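Putative gdp-fucose protein o-fucosyltransferase 1 (Caenorhabditis elegans, PDB 3ZY2) is a putative glycosyltransferase of the GT-B clan, with two domains of parallel sheet and helices, and holds guanosine-5'-diphosphate in the model. Local coordinates at residues A[269-274]-A[294-299]; A[199-204]-A[318-323]; A[222-227]-A[259-264]; A[241-244]-A[249-252]. All blocks are in the same frame, centred on the assembly; numbering follows the deposited sequence.

Contact 1 of 4, residues A[269-274]-A[294-299]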
# COMPACT_ATOMS: atom_id res chain seq x y z
N GLU A 269 9.76 -7.50 40.63
CA GLU A 269 10.90 -8.38 40.86
C GLU A 269 12.11 -7.92 40.05
O GLU A 269 13.22 -7.85 40.57
CB GLU A 269 10.55 -9.83 40.48
CG GLU A 269 11.75 -10.78 40.62
CD GLU A 269 11.40 -12.25 40.48
OE1 GLU A 269 10.22 -12.59 40.22
OE2 GLU A 269 12.34 -13.07 40.61
N GLN A 270 11.88 -7.57 38.78
CA GLN A 270 12.98 -7.21 37.90
C GLN A 270 13.57 -5.83 38.22
O GLN A 270 14.79 -5.66 38.17
CB GLN A 270 12.55 -7.36 36.44
CG GLN A 270 12.36 -8.83 36.06
CD GLN A 270 11.60 -9.03 34.78
OE1 GLN A 270 10.54 -9.66 34.76
NE2 GLN A 270 12.16 -8.55 33.69
N ILE A 271 12.73 -4.87 38.60
CA ILE A 271 13.23 -3.56 39.05
C ILE A 271 14.11 -3.70 40.29
O ILE A 271 15.17 -3.10 40.39
CB ILE A 271 12.08 -2.59 39.35
CG1 ILE A 271 11.40 -2.16 38.04
CG2 ILE A 271 12.59 -1.35 40.13
CD1 ILE A 271 10.15 -1.30 38.22
N VAL A 272 13.66 -4.51 41.25
CA VAL A 272 14.43 -4.72 42.45
C VAL A 272 15.78 -5.39 42.13
O VAL A 272 16.80 -5.00 42.66
CB VAL A 272 13.65 -5.58 43.46
CG1 VAL A 272 14.55 -6.07 44.58
CG2 VAL A 272 12.49 -4.78 44.03
N GLU A 273 15.75 -6.38 41.23
CA GLU A 273 16.97 -7.05 40.79
C GLU A 273 17.96 -6.06 40.17
O GLU A 273 19.14 -6.04 40.51
CB GLU A 273 16.61 -8.16 39.80
CG GLU A 273 17.70 -9.18 39.62
CD GLU A 273 18.78 -8.74 38.66
OE1 GLU A 273 18.45 -8.14 37.61
OE2 GLU A 273 19.97 -9.00 38.96
N LYS A 274 17.46 -5.20 39.30
CA LYS A 274 18.33 -4.25 38.61
C LYS A 274 18.83 -3.17 39.56
O LYS A 274 19.97 -2.74 39.45
CB LYS A 274 17.63 -3.63 37.40
CG LYS A 274 17.23 -4.64 36.32
CD LYS A 274 18.43 -5.31 35.70
CE LYS A 274 18.02 -6.33 34.63
NZ LYS A 274 19.23 -7.02 34.10
N ASP A 294 3.55 3.83 43.89
CA ASP A 294 3.38 3.31 45.25
C ASP A 294 3.82 1.86 45.36
O ASP A 294 4.50 1.49 46.33
CB ASP A 294 1.95 3.48 45.74
CG ASP A 294 1.59 4.94 46.01
OD1 ASP A 294 2.49 5.80 46.02
OD2 ASP A 294 0.39 5.22 46.23
N GLU A 295 3.47 1.05 44.36
CA GLU A 295 3.85 -0.37 44.36
C GLU A 295 5.38 -0.54 44.27
O GLU A 295 5.98 -1.35 44.98
CB GLU A 295 3.17 -1.16 43.23
CG GLU A 295 1.64 -1.26 43.33
CD GLU A 295 0.91 -0.12 42.61
OE1 GLU A 295 1.48 0.98 42.41
OE2 GLU A 295 -0.26 -0.34 42.24
N ILE A 296 6.02 0.25 43.40
CA ILE A 296 7.47 0.17 43.29
C ILE A 296 8.13 0.66 44.57
O ILE A 296 9.07 0.05 45.05
CB ILE A 296 8.00 0.93 42.05
CG1 ILE A 296 7.50 0.23 40.78
CG2 ILE A 296 9.53 0.98 42.05
CD1 ILE A 296 7.60 1.11 39.55
N ASN A 297 7.62 1.76 45.12
CA ASN A 297 8.15 2.27 46.39
C ASN A 297 8.11 1.26 47.53
O ASN A 297 9.08 1.16 48.29
CB ASN A 297 7.46 3.58 46.80
CG ASN A 297 8.03 4.77 46.05
OD1 ASN A 297 9.08 4.65 45.42
ND2 ASN A 297 7.34 5.90 46.11
N GLU A 298 7.02 0.50 47.64
CA GLU A 298 6.92 -0.56 48.64
C GLU A 298 8.03 -1.58 48.39
O GLU A 298 8.74 -1.97 49.31
CB GLU A 298 5.54 -1.23 48.59
CG GLU A 298 5.30 -2.33 49.63
CD GLU A 298 5.26 -1.81 51.07
OE1 GLU A 298 5.11 -0.58 51.27
OE2 GLU A 298 5.36 -2.64 52.00
N ALA A 299 8.20 -1.99 47.13
CA ALA A 299 9.19 -2.99 46.78
C ALA A 299 10.64 -2.53 47.01
O ALA A 299 11.53 -3.35 47.27
CB ALA A 299 8.98 -3.47 45.33

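Contact 2 of 4, residues A[199-204]-A[318-323]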
# COMPACT_ATOMS: atom_id res chain seq x y z
N GLU A 199 17.62 20.23 28.68
CA GLU A 199 17.70 20.95 29.93
C GLU A 199 16.61 20.51 30.89
O GLU A 199 16.85 20.40 32.11
CB GLU A 199 17.65 22.46 29.65
CG GLU A 199 18.96 23.01 29.06
CD GLU A 199 20.21 22.49 29.76
OE1 GLU A 199 20.34 22.69 30.99
OE2 GLU A 199 21.07 21.87 29.09
N GLN A 200 15.41 20.25 30.38
CA GLN A 200 14.32 19.78 31.24
C GLN A 200 14.70 18.43 31.86
O GLN A 200 14.46 18.18 33.06
CB GLN A 200 13.01 19.64 30.46
CG GLN A 200 12.29 20.98 30.24
CD GLN A 200 11.18 20.90 29.23
OE1 GLN A 200 10.84 19.84 28.71
NE2 GLN A 200 10.61 22.07 28.92
N ALA A 201 15.32 17.57 31.06
CA ALA A 201 15.76 16.25 31.54
C ALA A 201 16.85 16.37 32.59
O ALA A 201 16.77 15.71 33.64
CB ALA A 201 16.25 15.40 30.37
N LYS A 202 17.85 17.21 32.32
CA LYS A 202 18.94 17.43 33.25
C LYS A 202 18.41 17.95 34.58
O LYS A 202 18.82 17.49 35.65
CB LYS A 202 19.97 18.39 32.67
CG LYS A 202 20.77 17.81 31.54
CD LYS A 202 21.67 18.87 30.89
CE LYS A 202 22.62 18.24 29.86
NZ LYS A 202 23.58 19.21 29.26
N LYS A 203 17.46 18.89 34.53
CA LYS A 203 16.91 19.46 35.75
C LYS A 203 16.15 18.44 36.56
O LYS A 203 16.27 18.40 37.78
CB LYS A 203 16.02 20.67 35.48
CG LYS A 203 16.77 21.95 35.21
CD LYS A 203 15.79 23.12 35.23
CE LYS A 203 16.44 24.44 34.82
NZ LYS A 203 16.91 24.42 33.42
N PHE A 204 15.35 17.61 35.89
CA PHE A 204 14.58 16.60 36.62
C PHE A 204 15.52 15.61 37.29
O PHE A 204 15.30 15.21 38.44
CB PHE A 204 13.61 15.86 35.68
CG PHE A 204 12.71 14.90 36.42
CD1 PHE A 204 13.11 13.56 36.64
CD2 PHE A 204 11.47 15.31 36.91
CE1 PHE A 204 12.28 12.69 37.35
CE2 PHE A 204 10.64 14.43 37.59
CZ PHE A 204 11.05 13.12 37.82
N SER A 318 10.56 12.43 28.97
CA SER A 318 10.74 11.06 29.49
C SER A 318 11.74 10.28 28.66
O SER A 318 12.60 9.61 29.21
CB SER A 318 9.42 10.28 29.59
OG SER A 318 8.63 10.78 30.66
N LEU A 319 11.61 10.33 27.33
CA LEU A 319 12.59 9.66 26.48
C LEU A 319 14.02 10.16 26.76
O LEU A 319 14.98 9.36 26.82
CB LEU A 319 12.24 9.89 24.99
CG LEU A 319 11.00 9.11 24.51
CD1 LEU A 319 10.56 9.68 23.19
CD2 LEU A 319 11.30 7.61 24.36
N ALA A 320 14.16 11.48 26.87
CA ALA A 320 15.47 12.07 27.11
C ALA A 320 16.05 11.60 28.45
O ALA A 320 17.24 11.25 28.52
CB ALA A 320 15.36 13.60 27.06
N ILE A 321 15.23 11.59 29.49
CA ILE A 321 15.68 11.11 30.82
C ILE A 321 16.13 9.67 30.74
O ILE A 321 17.16 9.31 31.27
CB ILE A 321 14.58 11.30 31.89
CG1 ILE A 321 14.37 12.81 32.17
CG2 ILE A 321 14.95 10.58 33.21
CD1 ILE A 321 13.09 13.10 32.89
N MET A 322 15.35 8.83 30.07
CA MET A 322 15.72 7.41 29.96
C MET A 322 17.01 7.26 29.18
O MET A 322 17.80 6.34 29.46
CB MET A 322 14.57 6.60 29.33
CG MET A 322 13.30 6.58 30.21
SD MET A 322 12.01 5.41 29.69
CE MET A 322 11.32 6.44 28.40
N GLY A 323 17.26 8.12 28.19
CA GLY A 323 18.52 8.05 27.42
C GLY A 323 19.72 8.40 28.28
O GLY A 323 20.85 7.95 27.99

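Contact 3 of 4, residues A[222-227]-A[259-264]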
# COMPACT_ATOMS: atom_id res chain seq x y z
N ALA A 222 -4.67 -0.11 28.15
CA ALA A 222 -5.57 -1.24 27.85
C ALA A 222 -5.37 -1.83 26.46
O ALA A 222 -5.41 -3.05 26.30
CB ALA A 222 -7.02 -0.83 28.06
N ASP A 223 -5.17 -0.96 25.47
CA ASP A 223 -4.93 -1.36 24.07
C ASP A 223 -3.65 -2.19 23.93
O ASP A 223 -3.56 -3.06 23.06
CB ASP A 223 -4.80 -0.14 23.16
CG ASP A 223 -6.14 0.53 22.85
OD1 ASP A 223 -7.20 0.13 23.40
OD2 ASP A 223 -6.12 1.49 22.04
N TRP A 224 -2.66 -1.91 24.77
CA TRP A 224 -1.40 -2.63 24.72
C TRP A 224 -1.56 -4.07 25.17
O TRP A 224 -1.04 -4.99 24.54
CB TRP A 224 -0.36 -1.95 25.61
CG TRP A 224 1.00 -2.59 25.53
CD1 TRP A 224 1.56 -3.43 26.44
CD2 TRP A 224 1.94 -2.46 24.46
NE1 TRP A 224 2.81 -3.82 26.02
CE2 TRP A 224 3.07 -3.23 24.81
CE3 TRP A 224 1.95 -1.75 23.26
CZ2 TRP A 224 4.20 -3.31 23.99
CZ3 TRP A 224 3.06 -1.83 22.44
CH2 TRP A 224 4.17 -2.60 22.81
N VAL A 225 -2.26 -4.27 26.28
CA VAL A 225 -2.40 -5.62 26.81
C VAL A 225 -3.12 -6.50 25.79
O VAL A 225 -2.84 -7.69 25.68
CB VAL A 225 -3.06 -5.65 28.22
CG1 VAL A 225 -2.43 -4.58 29.13
CG2 VAL A 225 -4.58 -5.50 28.15
N ARG A 226 -4.00 -5.88 25.00
CA ARG A 226 -4.71 -6.59 23.94
C ARG A 226 -3.82 -6.95 22.76
O ARG A 226 -3.93 -8.04 22.21
CB ARG A 226 -5.96 -5.82 23.50
CG ARG A 226 -7.06 -5.77 24.56
CD ARG A 226 -8.40 -5.31 23.98
NE ARG A 226 -8.21 -4.23 23.02
CZ ARG A 226 -8.34 -2.93 23.29
NH1 ARG A 226 -8.70 -2.52 24.50
NH2 ARG A 226 -8.13 -2.04 22.32
N VAL A 227 -2.93 -6.03 22.37
CA VAL A 227 -1.89 -6.29 21.37
C VAL A 227 -1.05 -7.52 21.75
O VAL A 227 -0.83 -8.43 20.94
CB VAL A 227 -1.01 -5.02 21.17
CG1 VAL A 227 0.36 -5.33 20.54
CG2 VAL A 227 -1.76 -3.97 20.35
N ILE A 259 7.12 -11.07 27.87
CA ILE A 259 8.02 -10.02 27.39
C ILE A 259 7.20 -8.81 26.93
O ILE A 259 7.53 -7.67 27.23
CB ILE A 259 8.92 -10.56 26.25
CG1 ILE A 259 9.92 -11.58 26.82
CG2 ILE A 259 9.65 -9.44 25.49
CD1 ILE A 259 10.51 -12.50 25.77
N CYS A 260 6.11 -9.06 26.23
CA CYS A 260 5.31 -7.98 25.68
C CYS A 260 4.59 -7.20 26.79
O CYS A 260 4.55 -5.96 26.77
CB CYS A 260 4.28 -8.54 24.70
SG CYS A 260 3.40 -7.33 23.72
N SER A 261 4.04 -7.93 27.75
CA SER A 261 3.24 -7.36 28.82
C SER A 261 3.54 -8.06 30.15
O SER A 261 2.77 -8.93 30.58
CB SER A 261 1.74 -7.49 28.47
OG SER A 261 0.95 -6.71 29.34
N PRO A 262 4.67 -7.71 30.79
CA PRO A 262 5.02 -8.32 32.08
C PRO A 262 3.94 -8.07 33.12
O PRO A 262 3.30 -7.00 33.11
CB PRO A 262 6.30 -7.59 32.52
CG PRO A 262 6.75 -6.83 31.35
CD PRO A 262 5.61 -6.66 30.39
N SER A 263 3.75 -9.05 34.01
CA SER A 263 2.84 -8.92 35.15
C SER A 263 3.40 -7.88 36.10
O SER A 263 4.61 -7.63 36.09
CB SER A 263 2.67 -10.25 35.89
OG SER A 263 3.89 -10.67 36.50
N LYS A 264 2.55 -7.30 36.94
CA LYS A 264 3.02 -6.35 37.97
C LYS A 264 4.10 -7.00 38.84
O LYS A 264 5.12 -6.39 39.12
CB LYS A 264 1.86 -5.84 38.83
CG LYS A 264 0.98 -4.81 38.13
CD LYS A 264 -0.01 -4.15 39.08
CE LYS A 264 -1.24 -3.68 38.31
NZ LYS A 264 -2.50 -3.65 39.13

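Contact 4 of 4, residues A[241-244]-A[249-252]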
# COMPACT_ATOMS: atom_id res chain seq x y z
N ALA A 241 8.71 -3.36 17.66
CA ALA A 241 10.15 -3.24 17.87
C ALA A 241 10.83 -4.52 18.38
O ALA A 241 11.99 -4.48 18.79
CB ALA A 241 10.45 -2.07 18.81
N SER A 242 10.11 -5.64 18.37
CA SER A 242 10.60 -6.83 19.07
C SER A 242 11.99 -7.34 18.63
O SER A 242 12.68 -8.01 19.41
CB SER A 242 9.56 -7.94 18.99
OG SER A 242 9.33 -8.30 17.64
N GLU A 243 12.42 -7.02 17.41
CA GLU A 243 13.76 -7.43 16.95
C GLU A 243 14.90 -6.71 17.68
O GLU A 243 16.06 -7.12 17.61
CB GLU A 243 13.88 -7.28 15.43
CG GLU A 243 12.84 -8.15 14.68
CD GLU A 243 12.64 -7.75 13.23
OE1 GLU A 243 12.09 -6.65 12.95
OE2 GLU A 243 13.03 -8.56 12.34
N GLN A 244 14.57 -5.65 18.43
CA GLN A 244 15.59 -4.97 19.23
C GLN A 244 16.13 -5.84 20.36
O GLN A 244 17.25 -5.61 20.82
CB GLN A 244 15.05 -3.65 19.78
CG GLN A 244 14.11 -3.80 20.97
CD GLN A 244 13.70 -2.46 21.53
OE1 GLN A 244 14.54 -1.56 21.72
NE2 GLN A 244 12.40 -2.30 21.78
N GLY A 249 14.21 -11.21 12.53
CA GLY A 249 13.37 -12.40 12.33
C GLY A 249 13.31 -13.29 13.57
O GLY A 249 12.97 -14.47 13.47
N HIS A 250 13.63 -12.72 14.73
CA HIS A 250 13.60 -13.42 16.03
C HIS A 250 14.55 -14.61 16.12
O HIS A 250 14.22 -15.64 16.70
CB HIS A 250 12.17 -13.87 16.37
CG HIS A 250 11.25 -12.76 16.77
ND1 HIS A 250 11.62 -11.42 16.74
CD2 HIS A 250 9.96 -12.78 17.19
CE1 HIS A 250 10.60 -10.68 17.13
NE2 HIS A 250 9.58 -11.48 17.42
N HIS A 251 15.76 -14.45 15.57
CA HIS A 251 16.72 -15.55 15.56
C HIS A 251 17.20 -15.97 16.95
O HIS A 251 17.66 -17.09 17.14
CB HIS A 251 17.90 -15.26 14.61
CG HIS A 251 18.84 -14.21 15.11
ND1 HIS A 251 19.84 -14.48 16.01
CD2 HIS A 251 18.94 -12.90 14.80
CE1 HIS A 251 20.52 -13.37 16.25
NE2 HIS A 251 20.00 -12.40 15.53
N LEU A 252 17.04 -15.08 17.93
CA LEU A 252 17.50 -15.32 19.30
C LEU A 252 16.47 -15.99 20.22
O LEU A 252 16.82 -16.41 21.33
CB LEU A 252 17.99 -14.01 19.94
CG LEU A 252 19.27 -13.36 19.42
CD1 LEU A 252 19.51 -12.02 20.11
CD2 LEU A 252 20.47 -14.28 19.63

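Contact 1 of 4, residues A[269-274]-A[294-299]
The one flat group at this contact is the carbonyl of Ala299: Val272 CG2 sits over one of its faces, 3.7 Å from Ala299 O. The rest is aliphatic carbon against aliphatic carbon. The same Val272 CG2 lies 4.0 Å from Ala299 CB, so one branch of the valine meets both the side chain and the carbonyl oxygen of that residue. The other branch, CG1, is turned opposite the valine's own backbone N (chi1 167°) and leaves this job to CG2.

One turn earlier on helix 293-300, Ile296 faces Ile271. The two long branches cross at about a right angle and meet at their ends, with Ile271 CD1 3.8 Å from Ile296 CD1. Ile271 gets there with an extended branch (chi2 175°). Leu268, from the turn before Ile271, packs on both Ile296 and Ala299, and Tyr303 touches Val272.

Helices 264-278 and 293-300 are consecutive in the alternating strand-helix order of a Rossmann-like domain, with strand 282-287 between them in the chain. Asn297 ties the second helix onward through a hydrogen bond to Ala307 N of strand 307-308. Side chain against side chain the contact is apolar, and the one polar atom it meets, Ala299 O, faces a methyl across it, which implies that dispersion and the exclusion of water, not a directional bond, keep these two turns together.

Contact 2 of 4, residues A[199-204]-A[318-323]
Ala320 is the first residue of 318-323 to touch the other helix, its CB 3.9 Å from Ala201 CB. Trp193, in the loop before helix 195-208, also packs on Ala320. Next comes Ile321, which does most of the work. Its CG1 presses on Ala201 CB at 3.7 Å, and the methyl at the end of the branch, CD1, carries on to Phe204, 3.8 Å from CD1 of the ring. That methyl approaches the phenyl obliquely, and the two side chains cross at about a right angle. With its ring opposite the backbone N (chi1 -175°), Phe204 brings both CB and the near side of the ring to Ile321.

Small Ala201 lets the backbones come close: its CA is 5.2 Å from that of Ile321, and the segment axes pass 8.7 Å apart, crossing at -61°. This is an outer helix laid across an inner one in the Rossmann-like domain that carries the GDP pocket, since Ile321 also packs on Phe213 and Phe284 of the central parallel strands. Met322 points into that sheet as well, against Ala215, Ala286 and the pocket residue His217. At Gly323 the backbone O accepts a hydrogen bond from Arg352.

Contact 3 of 4, residues A[222-227]-A[259-264]
Trp224 swings its indole opposite its own backbone N (chi1 -176°), and this carries the ring off helix 222-229 to Cys260. There NE1 donates to Cys260 O at 2.9 Å, with an N-H...O angle of 156°. The oxygen lies at the edge of the indole, near the ring plane, but the indole N stands above the plane of the carbonyl, 39° out of it. Asn331 ND2 donates to the same oxygen, so two side chains grip a carbonyl at the very end of helix 257-260.

Cys260 meets the indole with its sulfur too. SG is 4.1 Å from Trp224 CZ2 and 4.8 Å from the centroid of the five-membered ring, an oblique sulfur-aromatic contact. The same SG forms the disulfide with Cys228, a residue of the helix that bears Trp224. Farther out, Val225 CG1 packs 4.0 Å from Ser261 OG. Val227 packs on Glu111 of the second subunit.

The side chain of Trp224 is about 4 Å from the bound GDP and about 5 Å from the manganese ion, and it touches Arg219 of the ligand pocket. The disulfide joins the two pieces of chain, and the N-H...O bond and sulfur contact act on the indole itself, so its tilt beside the ligand is probably restricted.

Contact 4 of 4, residues A[241-244]-A[249-252]
Glu243 OE2 accepts the backbone N-H of Gly249 at 2.9 Å, and the bond is almost straight, 174° at the hydrogen. The carboxylate uses its anti lone pair, the one facing away from the other oxygen. Beyond CG the glutamate chain runs extended (chi2 163°), which takes the acid to the loop that returns toward its own helix.

On the way, the chain passes the ring of His250. The two side chains cross at about a right angle, and the carboxylate and imidazole planes are 76° apart. Ser242 OG lies at the edge of the His250 ring, near its plane; the ring is probably turned over in the model, so which of its atoms faces the serine is doubtful. Ser242 OG has a firm partner elsewhere, the backbone N of Leu239. Leu255 packs on both Ser242 and His250.

Gly249 and His250 both have left-handed backbone angles (phi 57° for the glycine), and these two residues bend the chain back so that the CA atoms of Glu243 and His250 come within 6.1 Å. The result is a short loop closed on the helix it has just left, with Leu252 making a backbone hydrogen bond to Leu246. Helix 243-246 itself is joined to the rest of the domain by Gln244, whose NE2 donates to Cys332 O, while Ala241 packs on Thr335 and His338 of helix 335-346.

How the contacts relate
All four contacts belong to the part of the chain that builds the second parallel sheet. Contact 2 spans the longest range, and the other three are nested inside the loop it closes; contact 4 is nested again inside contact 3, and contact 1 follows contact 3. Contacts 1 and 3 approach most closely, about 5 Å between nearest atoms, because helix 257-260 leads into helix 264-278. Contacts 3 and 4 are about 7 Å apart at their nearest atoms. Contact 3 borders the GDP, whereas the side chains of Ile321 in contact 2 and Ser242 in contact 4 are about 10 Å from it, and that of Ile296 in contact 1 about 12 Å.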